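Side-chain contacts in periplasmic solute binding protein (Pectobacterium atrosepticum, PDB 4RY1), which probably captures a sugar in the periplasm and hands it to an ABC-type importer in the inner membrane: residues A25-K28 and T34-A37; L111-T116 and F308-P313; V61-W66 and L321-P326; S8-N13 and D43-R48. All blocks are in the same frame, centred on the assembly; numbering follows the deposited sequence.

Interaction 1 of 4, residues A25-K28 and T34-A37; sequences AFQK and TVKA
Gln-27 and Phe-26, on consecutive positions of helix 13-29, both meet Val-35 of strand 33-40, and the contact divides neatly into a polar and an apolar half. The polar half belongs to the carboxamide of Gln-27. Its side chain runs out extended beyond CG and brings OE1 to the strand backbone, where Val-35 N donates a hydrogen bond of 3.1 Å to Gln-27 OE1. The bond is bent, with 148° at the hydrogen, and the donor stands above the carbonyl plane, 43° out of it, instead of lying along a lone pair. A water shares the same N-H, accepting from Val-35 N at 3.2 Å. It also lies so close to Gln-27 OE1 that this second link is doubtful in detail.

The apolar half is a methyl against a ring. Val-35 CG2 approaches the Phe-26 ring obliquely, 3.9 Å from Phe-26 CD2, and the two side chains run at about a right angle. With chi1 of 175° the phenyl group swings toward the strand, and it also touches Met-304 and Leu-305 of helix 299-310. The same valine methyl is 4.1 Å from Gln-27 CG, so the stem of the glutamine adjoins the greasy patch while its head remains polar.

These elements form the beta-alpha-beta unit 3-10, 13-29, 33-40. Thr-34 and Lys-36 hydrogen-bond through their backbones to strand 3-10. For the backbone N-H of Val-35, Gln-27 OE1 and the water together provide the acceptors, while methyl and ring pack beside them.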
loop_
_atom_site.group_PDB
_atom_site.type_symbol
_atom_site.label_atom_id
_atom_site.label_comp_id
_atom_site.label_asym_id
_atom_site.label_seq_id
_atom_site.Cartn_x
_atom_site.Cartn_y
_atom_site.Cartn_z
ATOM N N ALA A 25 -11.177 -18.916 -17.184
ATOM C CA ALA A 25 -10.211 -19.997 -17.398
ATOM C C ALA A 25 -10.387 -21.074 -16.322
ATOM O O ALA A 25 -10.319 -22.270 -16.610
ATOM C CB ALA A 25 -8.793 -19.429 -17.429
ATOM N N PHE A 26 -10.630 -20.652 -15.086
ATOM C CA PHE A 26 -10.891 -21.614 -14.013
ATOM C C PHE A 26 -12.107 -22.475 -14.307
ATOM O O PHE A 26 -12.071 -23.694 -14.100
ATOM C CB PHE A 26 -11.074 -20.874 -12.682
ATOM C CG PHE A 26 -11.457 -21.768 -11.538
ATOM C CD1 PHE A 26 -10.521 -22.548 -10.887
ATOM C CD2 PHE A 26 -12.777 -21.842 -11.111
ATOM C CE1 PHE A 26 -10.885 -23.365 -9.816
ATOM C CE2 PHE A 26 -13.134 -22.685 -10.080
ATOM C CZ PHE A 26 -12.185 -23.430 -9.419
ATOM N N GLN A 27 -13.168 -21.837 -14.787
ATOM C CA GLN A 27 -14.408 -22.551 -15.115
ATOM C C GLN A 27 -14.226 -23.547 -16.260
ATOM O O GLN A 27 -14.797 -24.629 -16.247
ATOM C CB GLN A 27 -15.546 -21.554 -15.348
ATOM C CG GLN A 27 -15.986 -20.915 -14.018
ATOM C CD GLN A 27 -17.209 -20.042 -14.098
ATOM O OE1 GLN A 27 -18.187 -20.269 -13.393
ATOM N NE2 GLN A 27 -17.172 -19.065 -14.936
ATOM N N LYS A 28 -13.420 -23.181 -17.238
ATOM C CA LYS A 28 -13.083 -24.103 -18.330
ATOM C C LYS A 28 -12.390 -25.358 -17.804
ATOM O O LYS A 28 -12.694 -26.472 -18.231
ATOM C CB LYS A 28 -12.186 -23.394 -19.355
ATOM C CG LYS A 28 -11.818 -24.187 -20.576
ATOM C CD LYS A 28 -11.174 -23.288 -21.621
ATOM C CE LYS A 28 -10.753 -24.071 -22.855
ATOM N NZ LYS A 28 -9.851 -25.213 -22.536
ATOM N N THR A 34 -19.484 -23.326 -10.232
ATOM C CA THR A 34 -20.067 -22.023 -10.558
ATOM C C THR A 34 -19.323 -20.973 -9.739
ATOM O O THR A 34 -19.186 -21.137 -8.535
ATOM C CB THR A 34 -21.585 -21.986 -10.226
ATOM O OG1 THR A 34 -22.293 -22.817 -11.152
ATOM C CG2 THR A 34 -22.155 -20.570 -10.307
ATOM N N VAL A 35 -18.874 -19.902 -10.389
ATOM C CA VAL A 35 -18.196 -18.795 -9.689
ATOM C C VAL A 35 -19.012 -17.533 -9.876
ATOM O O VAL A 35 -19.282 -17.121 -11.008
ATOM C CB VAL A 35 -16.756 -18.531 -10.165
ATOM C CG1 VAL A 35 -16.139 -17.385 -9.384
ATOM C CG2 VAL A 35 -15.918 -19.797 -10.023
ATOM N N LYS A 36 -19.428 -16.939 -8.765
ATOM C CA LYS A 36 -20.151 -15.680 -8.777
ATOM C C LYS A 36 -19.231 -14.554 -8.408
ATOM O O LYS A 36 -18.740 -14.465 -7.287
ATOM C CB LYS A 36 -21.299 -15.742 -7.801
ATOM C CG LYS A 36 -22.291 -16.806 -8.186
ATOM C CD LYS A 36 -23.455 -16.227 -8.956
ATOM C CE LYS A 36 -24.265 -17.330 -9.614
ATOM N NZ LYS A 36 -24.138 -17.300 -11.096
ATOM N N ALA A 37 -18.978 -13.701 -9.387
ATOM C CA ALA A 37 -18.078 -12.576 -9.208
ATOM C C ALA A 37 -18.836 -11.421 -8.571
ATOM O O ALA A 37 -19.929 -11.046 -9.014
ATOM C CB ALA A 37 -17.472 -12.168 -10.532
HETATM O O HOH W 1 -20.491 -19.420 -13.089
#

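Interaction 2 of 4, residues L111-T116 and F308-P313; sequences LPISMT and FMLSNP
Leu-310 reaches the strand with its CG beside the backbone N (chi1 -61°), while Leu-111 answers with a CG held opposite its own N (chi1 -177°); together these torsions aim the two isobutyl groups at each other. The setting is the alpha/beta lobe of a periplasmic-binding-protein fold, in which helix 299-310 packs on the central sheet. The contact shows how the last turn of a helix can be fitted to a strand by one forked side chain.

Each prong of the Leu-310 fork has its own partner. CD1 meets Leu-111 tip to tip, with Leu-310 CD1 3.6 Å from Leu-111 CD2 and 3.8 Å from Leu-111 CG. The other prong turns to the branch methyl of Ile-113, where Leu-310 CD2 and Ile-113 CG2 are 3.9 Å apart and the side chains cross at about a right angle. All the side chains involved are buried, and the contacts between them are all apolar.

Around it the strand changes direction at Ile-113. Leu-111 pairs through its backbone with Phe-290, and Ile-113 with Ser-288 and Ala-327. Such a bend fits the place where, as in maltose-binding protein, the chain probably passes from one lobe to the other. The helix also ends here: Ser-311 leaves helical geometry, and Asn-312 acts as N-cap of helix 313-319 through OD1 to Glu-314 N.

One polar atom is shut in by the hydrocarbon. Pro-112 O is buried with no hydrogen-bonding partner in the model, and Leu-310 CD1 lies 4.1 Å from it.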
loop_
_atom_site.group_PDB
_atom_site.type_symbol
_atom_site.label_atom_id
_atom_site.label_comp_id
_atom_site.label_asym_id
_atom_site.label_seq_id
_atom_site.Cartn_x
_atom_site.Cartn_y
_atom_site.Cartn_z
ATOM N N LEU A 111 -3.833 -15.520 1.899
ATOM C CA LEU A 111 -2.693 -15.854 1.066
ATOM C C LEU A 111 -2.257 -14.561 0.332
ATOM O O LEU A 111 -3.029 -14.001 -0.455
ATOM C CB LEU A 111 -3.070 -16.913 0.048
ATOM C CG LEU A 111 -1.982 -17.454 -0.866
ATOM C CD1 LEU A 111 -0.736 -17.898 -0.095
ATOM C CD2 LEU A 111 -2.574 -18.608 -1.686
ATOM N N PRO A 112 -1.048 -14.055 0.594
ATOM C CA PRO A 112 -0.639 -12.870 -0.132
ATOM C C PRO A 112 -0.654 -13.031 -1.634
ATOM O O PRO A 112 -0.124 -14.005 -2.157
ATOM C CB PRO A 112 0.778 -12.622 0.381
ATOM C CG PRO A 112 0.722 -13.154 1.770
ATOM C CD PRO A 112 -0.086 -14.408 1.642
ATOM N N ILE A 113 -1.274 -12.075 -2.304
ATOM C CA ILE A 113 -1.356 -12.100 -3.771
ATOM C C ILE A 113 -0.035 -11.643 -4.383
ATOM O O ILE A 113 0.435 -12.195 -5.390
ATOM C CB ILE A 113 -2.521 -11.245 -4.258
ATOM C CG1 ILE A 113 -3.835 -11.811 -3.705
ATOM C CG2 ILE A 113 -2.568 -11.193 -5.780
ATOM C CD1 ILE A 113 -4.988 -10.828 -3.770
ATOM N N SER A 114 0.523 -10.612 -3.771
ATOM C CA SER A 114 1.830 -10.053 -4.090
ATOM C C SER A 114 2.325 -9.341 -2.847
ATOM O O SER A 114 1.530 -8.891 -2.004
ATOM C CB SER A 114 1.770 -9.090 -5.259
ATOM O OG SER A 114 0.949 -8.011 -4.978
ATOM N N MET A 115 3.641 -9.203 -2.745
ATOM C CA MET A 115 4.267 -8.316 -1.791
ATOM C C MET A 115 4.454 -6.988 -2.492
ATOM O O MET A 115 4.579 -6.934 -3.723
ATOM C CB MET A 115 5.590 -8.913 -1.266
ATOM C CG MET A 115 5.396 -10.189 -0.425
ATOM S SD MET A 115 4.314 -10.099 1.081
ATOM C CE MET A 115 5.386 -9.041 2.055
ATOM N N THR A 116 4.506 -5.925 -1.711
ATOM C CA THR A 116 4.708 -4.578 -2.240
ATOM C C THR A 116 5.482 -3.735 -1.233
ATOM O O THR A 116 5.504 -4.037 -0.032
ATOM C CB THR A 116 3.359 -3.919 -2.612
ATOM O OG1 THR A 116 3.585 -2.730 -3.365
ATOM C CG2 THR A 116 2.524 -3.563 -1.402
ATOM N N PHE A 308 -5.613 -21.491 -8.624
ATOM C CA PHE A 308 -5.663 -21.291 -10.065
ATOM C C PHE A 308 -5.182 -19.896 -10.438
ATOM O O PHE A 308 -4.378 -19.709 -11.366
ATOM C CB PHE A 308 -7.070 -21.575 -10.602
ATOM C CG PHE A 308 -7.142 -21.612 -12.098
ATOM C CD1 PHE A 308 -7.333 -20.453 -12.828
ATOM C CD2 PHE A 308 -6.958 -22.805 -12.775
ATOM C CE1 PHE A 308 -7.372 -20.487 -14.197
ATOM C CE2 PHE A 308 -7.002 -22.844 -14.155
ATOM C CZ PHE A 308 -7.218 -21.679 -14.864
ATOM N N MET A 309 -5.669 -18.907 -9.698
ATOM C CA MET A 309 -5.292 -17.500 -9.926
ATOM C C MET A 309 -3.808 -17.197 -9.653
ATOM O O MET A 309 -3.175 -16.429 -10.382
ATOM C CB MET A 309 -6.177 -16.563 -9.074
ATOM C CG MET A 309 -7.647 -16.512 -9.509
ATOM S SD MET A 309 -8.688 -15.288 -8.584
ATOM C CE MET A 309 -9.970 -15.006 -9.814
ATOM N N LEU A 310 -3.271 -17.786 -8.598
ATOM C CA LEU A 310 -1.934 -17.418 -8.105
ATOM C C LEU A 310 -0.790 -18.301 -8.596
ATOM O O LEU A 310 0.372 -17.893 -8.570
ATOM C CB LEU A 310 -1.931 -17.353 -6.575
ATOM C CG LEU A 310 -2.880 -16.331 -5.939
ATOM C CD1 LEU A 310 -2.643 -16.270 -4.425
ATOM C CD2 LEU A 310 -2.821 -14.961 -6.579
ATOM N N SER A 311 -1.121 -19.502 -9.024
ATOM C CA SER A 311 -0.104 -20.504 -9.373
ATOM C C SER A 311 -0.303 -21.191 -10.705
ATOM O O SER A 311 0.689 -21.581 -11.329
ATOM C CB SER A 311 -0.002 -21.535 -8.237
ATOM O OG SER A 311 0.394 -20.908 -7.005
ATOM N N ASN A 312 -1.531 -21.399 -11.151
ATOM C CA ASN A 312 -1.761 -22.102 -12.415
ATOM C C ASN A 312 -1.382 -21.175 -13.562
ATOM O O ASN A 312 -1.820 -20.039 -13.594
ATOM C CB ASN A 312 -3.232 -22.518 -12.546
ATOM C CG ASN A 312 -3.511 -23.371 -13.780
ATOM O OD1 ASN A 312 -3.295 -22.939 -14.906
ATOM N ND2 ASN A 312 -4.022 -24.575 -13.567
ATOM N N PRO A 313 -0.578 -21.651 -14.539
ATOM C CA PRO A 313 -0.149 -20.785 -15.650
ATOM C C PRO A 313 -1.295 -20.013 -16.334
ATOM O O PRO A 313 -1.126 -18.861 -16.712
ATOM C CB PRO A 313 0.524 -21.785 -16.611
ATOM C CG PRO A 313 1.109 -22.806 -15.692
ATOM C CD PRO A 313 0.081 -22.974 -14.585
#

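Interaction 3 of 4, residues V61-W66 and L321-P326; sequences VMRIDW and LQNGMP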
loop_
_atom_site.group_PDB
_atom_site.type_symbol
_atom_site.label_atom_id
_atom_site.label_comp_id
_atom_site.label_asym_id
_atom_site.label_seq_id
_atom_site.Cartn_x
_atom_site.Cartn_y
_atom_site.Cartn_z
ATOM N N VAL A 61 -14.595 -16.431 -1.138
ATOM C CA VAL A 61 -13.247 -15.882 -1.332
ATOM C C VAL A 61 -13.330 -14.365 -1.324
ATOM O O VAL A 61 -14.128 -13.768 -2.062
ATOM C CB VAL A 61 -12.588 -16.358 -2.638
ATOM C CG1 VAL A 61 -11.195 -15.731 -2.838
ATOM C CG2 VAL A 61 -12.447 -17.859 -2.622
ATOM N N MET A 62 -12.498 -13.747 -0.487
ATOM C CA MET A 62 -12.475 -12.284 -0.376
ATOM C C MET A 62 -11.073 -11.758 -0.623
ATOM O O MET A 62 -10.114 -12.225 -0.008
ATOM C CB MET A 62 -12.860 -11.859 1.039
ATOM C CG MET A 62 -14.269 -12.251 1.474
ATOM S SD MET A 62 -14.510 -12.422 3.311
ATOM C CE MET A 62 -13.863 -14.121 3.434
ATOM N N ARG A 63 -10.959 -10.717 -1.433
ATOM C CA ARG A 63 -9.747 -9.888 -1.380
ATOM C C ARG A 63 -9.820 -9.047 -0.097
ATOM O O ARG A 63 -10.854 -8.454 0.189
ATOM C CB ARG A 63 -9.609 -8.977 -2.581
ATOM C CG ARG A 63 -8.253 -8.299 -2.720
ATOM C CD ARG A 63 -8.299 -7.178 -3.742
ATOM N NE ARG A 63 -7.037 -6.446 -3.844
ATOM C CZ ARG A 63 -6.152 -6.569 -4.830
ATOM N NH1 ARG A 63 -6.369 -7.415 -5.820
ATOM N NH2 ARG A 63 -5.054 -5.814 -4.798
ATOM N N ILE A 64 -8.729 -9.016 0.653
ATOM C CA ILE A 64 -8.645 -8.219 1.852
ATOM C C ILE A 64 -7.291 -7.534 1.917
ATOM O O ILE A 64 -6.316 -8.007 1.340
ATOM C CB ILE A 64 -8.867 -9.028 3.136
ATOM C CG1 ILE A 64 -7.816 -10.130 3.290
ATOM C CG2 ILE A 64 -10.290 -9.584 3.212
ATOM C CD1 ILE A 64 -7.815 -10.764 4.670
ATOM N N ASP A 65 -7.242 -6.390 2.573
ATOM C CA ASP A 65 -5.981 -5.756 2.904
ATOM C C ASP A 65 -5.375 -6.419 4.148
ATOM O O ASP A 65 -6.088 -6.788 5.095
ATOM C CB ASP A 65 -6.158 -4.239 3.091
ATOM C CG ASP A 65 -5.503 -3.383 1.995
ATOM O OD1 ASP A 65 -4.855 -3.876 1.050
ATOM O OD2 ASP A 65 -5.660 -2.162 2.081
ATOM N N TRP A 66 -4.045 -6.529 4.154
ATOM C CA TRP A 66 -3.313 -7.098 5.302
ATOM C C TRP A 66 -3.624 -6.377 6.612
ATOM O O TRP A 66 -3.732 -6.990 7.683
ATOM C CB TRP A 66 -1.816 -7.086 4.992
ATOM C CG TRP A 66 -0.891 -7.308 6.131
ATOM C CD1 TRP A 66 -0.510 -8.502 6.661
ATOM C CD2 TRP A 66 -0.170 -6.301 6.828
ATOM N NE1 TRP A 66 0.394 -8.289 7.675
ATOM C CE2 TRP A 66 0.625 -6.942 7.778
ATOM C CE3 TRP A 66 -0.114 -4.906 6.729
ATOM C CZ2 TRP A 66 1.471 -6.242 8.622
ATOM C CZ3 TRP A 66 0.725 -4.218 7.564
ATOM C CH2 TRP A 66 1.503 -4.884 8.496
ATOM N N LEU A 321 0.067 -8.593 -14.310
ATOM C CA LEU A 321 0.557 -7.729 -13.231
ATOM C C LEU A 321 -0.546 -6.856 -12.611
ATOM O O LEU A 321 -0.242 -5.915 -11.882
ATOM C CB LEU A 321 1.691 -6.829 -13.738
ATOM C CG LEU A 321 2.941 -7.623 -14.130
ATOM C CD1 LEU A 321 3.959 -6.702 -14.791
ATOM C CD2 LEU A 321 3.598 -8.267 -12.916
ATOM N N GLN A 322 -1.802 -7.214 -12.825
ATOM C CA GLN A 322 -2.911 -6.391 -12.345
ATOM C C GLN A 322 -3.077 -6.347 -10.823
ATOM O O GLN A 322 -3.755 -5.449 -10.322
ATOM C CB GLN A 322 -4.207 -6.864 -12.988
ATOM C CG GLN A 322 -4.255 -6.619 -14.487
ATOM C CD GLN A 322 -4.165 -5.158 -14.833
ATOM O OE1 GLN A 322 -4.789 -4.331 -14.208
ATOM N NE2 GLN A 322 -3.352 -4.847 -15.839
ATOM N N ASN A 323 -2.462 -7.297 -10.121
ATOM C CA ASN A 323 -2.421 -7.296 -8.664
ATOM C C ASN A 323 -0.991 -7.124 -8.133
ATOM O O ASN A 323 -0.703 -7.471 -6.992
ATOM C CB ASN A 323 -2.975 -8.605 -8.099
ATOM C CG ASN A 323 -4.374 -8.917 -8.534
ATOM O OD1 ASN A 323 -4.703 -10.086 -8.906
ATOM N ND2 ASN A 323 -5.219 -7.947 -8.438
ATOM N N GLY A 324 -0.095 -6.625 -8.975
ATOM C CA GLY A 324 1.297 -6.465 -8.599
ATOM C C GLY A 324 2.147 -7.654 -9.003
ATOM O O GLY A 324 1.721 -8.530 -9.747
ATOM N N MET A 325 3.386 -7.647 -8.544
ATOM C CA MET A 325 4.318 -8.728 -8.870
ATOM C C MET A 325 3.959 -10.000 -8.089
ATOM O O MET A 325 3.963 -9.980 -6.864
ATOM C CB MET A 325 5.754 -8.301 -8.552
ATOM C CG MET A 325 6.264 -7.203 -9.471
ATOM S SD MET A 325 6.838 -7.677 -11.171
ATOM C CE MET A 325 8.568 -8.153 -10.742
ATOM N N PRO A 326 3.628 -11.106 -8.777
ATOM C CA PRO A 326 3.093 -12.280 -8.057
ATOM C C PRO A 326 3.955 -12.747 -6.907
ATOM O O PRO A 326 5.184 -12.831 -7.034
ATOM C CB PRO A 326 3.059 -13.340 -9.133
ATOM C CG PRO A 326 2.754 -12.561 -10.367
ATOM C CD PRO A 326 3.494 -11.276 -10.235
HETATM O O HOH W 2 -2.449 -5.401 -5.632
#
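Asn-323 O takes hydrogen bonds from two donors: Ser-114 OG and a water that joins it to Arg-63. The water accepts a bond of 2.8 Å from Arg-63 NH2, lying in the guanidinium plane at its edge. The same water donates a weak bond to Asn-323 O, the water oxygen being 3.0 Å from Asn-323 O. The carbonyl belongs to a type I turn from Leu-321 to Gly-324, closed by Gly-324 N donating to Leu-321 O at 3.0 Å.

Arg-63 reaches the turn from strand 61-64 because its chain is extended from CG to NE (chi3 176°). Arg-63 NH1 comes to 2.9 Å from the atom modelled as Asn-323 ND2, with guanidinium and amide planes 56° apart. The amide is probably turned over in the model, and if so the pair may be a hydrogen bond.

Other groups steady the arginine: Ser-288 OG accepts weakly from NE, and Trp-10 offers a cation-pi contact. Arg-15 stands close to NH2. A buried spot with two arginines, near which an acetate and a glycerol were found, is consistent with the solute-binding cleft of a periplasmic binding protein.

Interaction 4 of 4, residues S8-N13 and D43-R48; sequences SWWGGN and DGYLSR. With ACT (acetate ion), chain F.
Trp-10 and Tyr-45 meet beside what is probably the solute pocket, where an acetate and a glycerol, both probably from the crystallisation liquor, lie near the indole. The two rings form an edge-to-face (T-shaped) pair: the edge of the six-membered ring of Trp-10 is turned to the face of Tyr-45, with centroids 4.8 Å apart and planes at 70°. Trp-10 CE3 sits over the centre of the phenol ring, 3.6 Å from Tyr-45 CE1. A chi1 of 69° places the indole between its own backbone N and carbonyl carbon, which turns the edge carrying CE3 to the tyrosine.

In the fold, this is strand 3-10 of the central sheet packed by the first turn of helix 45-55, which starts just after the N-cap residue Gly-44. Tyr-45 lies across the strand, its CE2 3.4 Å from Trp-9 C, and extends its hydroxyl to the next strand, 61-64. There Tyr-45 OH hydrogen-bonds to Arg-63 O, and it also lies 2.8 Å from Ser-8 OG, a polar contact whose proton is not settled. The phenol is thereby held at its ring and at its tip.

Beyond the tyrosine the indole touches Trp-42 and Trp-68. At the pocket, Trp-10 NE1 gives acetate O a weak hydrogen bond of 3.2 Å, bent to 130° at the hydrogen, and Arg-15 NH2 also binds the acetate.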
loop_
_atom_site.group_PDB
_atom_site.type_symbol
_atom_site.label_atom_id
_atom_site.label_comp_id
_atom_site.label_asym_id
_atom_site.label_seq_id
_atom_site.Cartn_x
_atom_site.Cartn_y
_atom_site.Cartn_z
ATOM N N SER A 8 -15.201 -11.855 -4.034
ATOM C CA SER A 8 -15.164 -10.408 -4.087
ATOM C C SER A 8 -13.773 -9.817 -4.194
ATOM O O SER A 8 -12.792 -10.350 -3.657
ATOM C CB SER A 8 -15.879 -9.776 -2.888
ATOM O OG SER A 8 -15.211 -9.995 -1.634
ATOM N N TRP A 9 -13.720 -8.678 -4.851
ATOM C CA TRP A 9 -12.503 -7.876 -4.910
ATOM C C TRP A 9 -12.828 -6.428 -5.267
ATOM O O TRP A 9 -13.954 -6.122 -5.623
ATOM C CB TRP A 9 -11.474 -8.465 -5.921
ATOM C CG TRP A 9 -11.852 -8.266 -7.376
ATOM C CD1 TRP A 9 -11.491 -7.233 -8.176
ATOM C CD2 TRP A 9 -12.699 -9.102 -8.157
ATOM N NE1 TRP A 9 -12.024 -7.388 -9.418
ATOM C CE2 TRP A 9 -12.786 -8.518 -9.443
ATOM C CE3 TRP A 9 -13.392 -10.293 -7.909
ATOM C CZ2 TRP A 9 -13.561 -9.059 -10.466
ATOM C CZ3 TRP A 9 -14.159 -10.833 -8.928
ATOM C CH2 TRP A 9 -14.216 -10.227 -10.207
ATOM N N TRP A 10 -11.837 -5.552 -5.163
ATOM C CA TRP A 10 -11.955 -4.167 -5.626
ATOM C C TRP A 10 -10.869 -3.874 -6.642
ATOM O O TRP A 10 -9.863 -4.588 -6.738
ATOM C CB TRP A 10 -11.817 -3.159 -4.477
ATOM C CG TRP A 10 -10.428 -3.091 -3.903
ATOM C CD1 TRP A 10 -9.391 -2.319 -4.328
ATOM C CD2 TRP A 10 -9.929 -3.859 -2.823
ATOM N NE1 TRP A 10 -8.278 -2.570 -3.597
ATOM C CE2 TRP A 10 -8.585 -3.485 -2.627
ATOM C CE3 TRP A 10 -10.503 -4.789 -1.961
ATOM C CZ2 TRP A 10 -7.801 -4.052 -1.639
ATOM C CZ3 TRP A 10 -9.720 -5.346 -0.995
ATOM C CH2 TRP A 10 -8.394 -4.980 -0.825
ATOM N N GLY A 11 -11.040 -2.768 -7.331
ATOM C CA GLY A 11 -10.035 -2.262 -8.262
ATOM C C GLY A 11 -10.670 -1.548 -9.433
ATOM O O GLY A 11 -11.851 -1.241 -9.418
ATOM N N GLY A 12 -9.842 -1.267 -10.425
ATOM C CA GLY A 12 -10.282 -0.603 -11.634
ATOM C C GLY A 12 -10.655 -1.613 -12.703
ATOM O O GLY A 12 -10.499 -2.834 -12.526
ATOM N N ASN A 13 -11.085 -1.099 -13.852
ATOM C CA ASN A 13 -11.653 -1.940 -14.897
ATOM C C ASN A 13 -10.619 -2.894 -15.513
ATOM O O ASN A 13 -10.982 -3.957 -15.998
ATOM C CB ASN A 13 -12.320 -1.074 -15.953
ATOM C CG ASN A 13 -13.570 -0.430 -15.436
ATOM O OD1 ASN A 13 -14.253 -0.995 -14.593
ATOM N ND2 ASN A 13 -13.907 0.719 -15.979
ATOM N N ASP A 43 -13.774 2.330 -2.601
ATOM C CA ASP A 43 -14.592 3.123 -1.687
ATOM C C ASP A 43 -15.768 2.283 -1.244
ATOM O O ASP A 43 -16.548 1.819 -2.071
ATOM C CB ASP A 43 -15.161 4.363 -2.379
ATOM C CG ASP A 43 -14.102 5.371 -2.734
ATOM O OD1 ASP A 43 -12.957 5.253 -2.246
ATOM O OD2 ASP A 43 -14.421 6.285 -3.516
ATOM N N GLY A 44 -15.920 2.087 0.050
ATOM C CA GLY A 44 -17.049 1.283 0.523
ATOM C C GLY A 44 -16.851 -0.226 0.598
ATOM O O GLY A 44 -17.695 -0.924 1.144
ATOM N N TYR A 45 -15.767 -0.749 0.035
ATOM C CA TYR A 45 -15.555 -2.202 0.072
ATOM C C TYR A 45 -15.431 -2.750 1.510
ATOM O O TYR A 45 -16.092 -3.713 1.878
ATOM C CB TYR A 45 -14.323 -2.586 -0.759
ATOM C CG TYR A 45 -14.052 -4.068 -0.857
ATOM C CD1 TYR A 45 -13.424 -4.749 0.173
ATOM C CD2 TYR A 45 -14.383 -4.785 -1.993
ATOM C CE1 TYR A 45 -13.144 -6.107 0.089
ATOM C CE2 TYR A 45 -14.110 -6.148 -2.079
ATOM C CZ TYR A 45 -13.470 -6.798 -1.058
ATOM O OH TYR A 45 -13.166 -8.134 -1.171
ATOM N N LEU A 46 -14.586 -2.125 2.307
ATOM C CA LEU A 46 -14.389 -2.578 3.680
ATOM C C LEU A 46 -15.691 -2.480 4.489
ATOM O O LEU A 46 -16.057 -3.422 5.199
ATOM C CB LEU A 46 -13.292 -1.782 4.384
ATOM C CG LEU A 46 -13.111 -2.116 5.872
ATOM C CD1 LEU A 46 -12.790 -3.577 6.109
ATOM C CD2 LEU A 46 -12.017 -1.245 6.450
ATOM N N SER A 47 -16.393 -1.357 4.375
ATOM C CA SER A 47 -17.616 -1.187 5.160
ATOM C C SER A 47 -18.671 -2.248 4.735
ATOM O O SER A 47 -19.313 -2.880 5.589
ATOM C CB SER A 47 -18.102 0.270 5.079
ATOM O OG SER A 47 -18.637 0.545 3.821
ATOM N N ARG A 48 -18.759 -2.546 3.434
ATOM C CA ARG A 48 -19.675 -3.591 2.955
ATOM C C ARG A 48 -19.278 -4.975 3.473
ATOM O O ARG A 48 -20.121 -5.776 3.885
ATOM C CB ARG A 48 -19.764 -3.611 1.413
HETATM C C ACT F . -5.173 -0.822 -5.733
HETATM O O ACT F . -6.394 -1.100 -5.780
HETATM O OXT ACT F . -4.352 -1.740 -5.578
HETATM C CH3 ACT F . -4.660 0.595 -5.861
#

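All four contacts reach one mixed sheet, but they serve different parts of it. Interactions 3 and 4, with centres about 12 Å apart, share the probable pocket, and their neighbouring strands are joined where Arg-63 N bonds to Ser-8 O at 2.9 Å. Interaction 2 lies closer still to interaction 3, centres about 7 Å apart, and packs on it through Ile-113 CG2, 3.5 Å from Asn-323 CB. Interaction 1 is more remote, about 18 Å from interaction 3 between centres. It meets interaction 2 where Phe-308 packs on Ala-25 and Phe-26, and interaction 4 where Ala-37 CB touches Trp-9 CH2 at 3.8 Å.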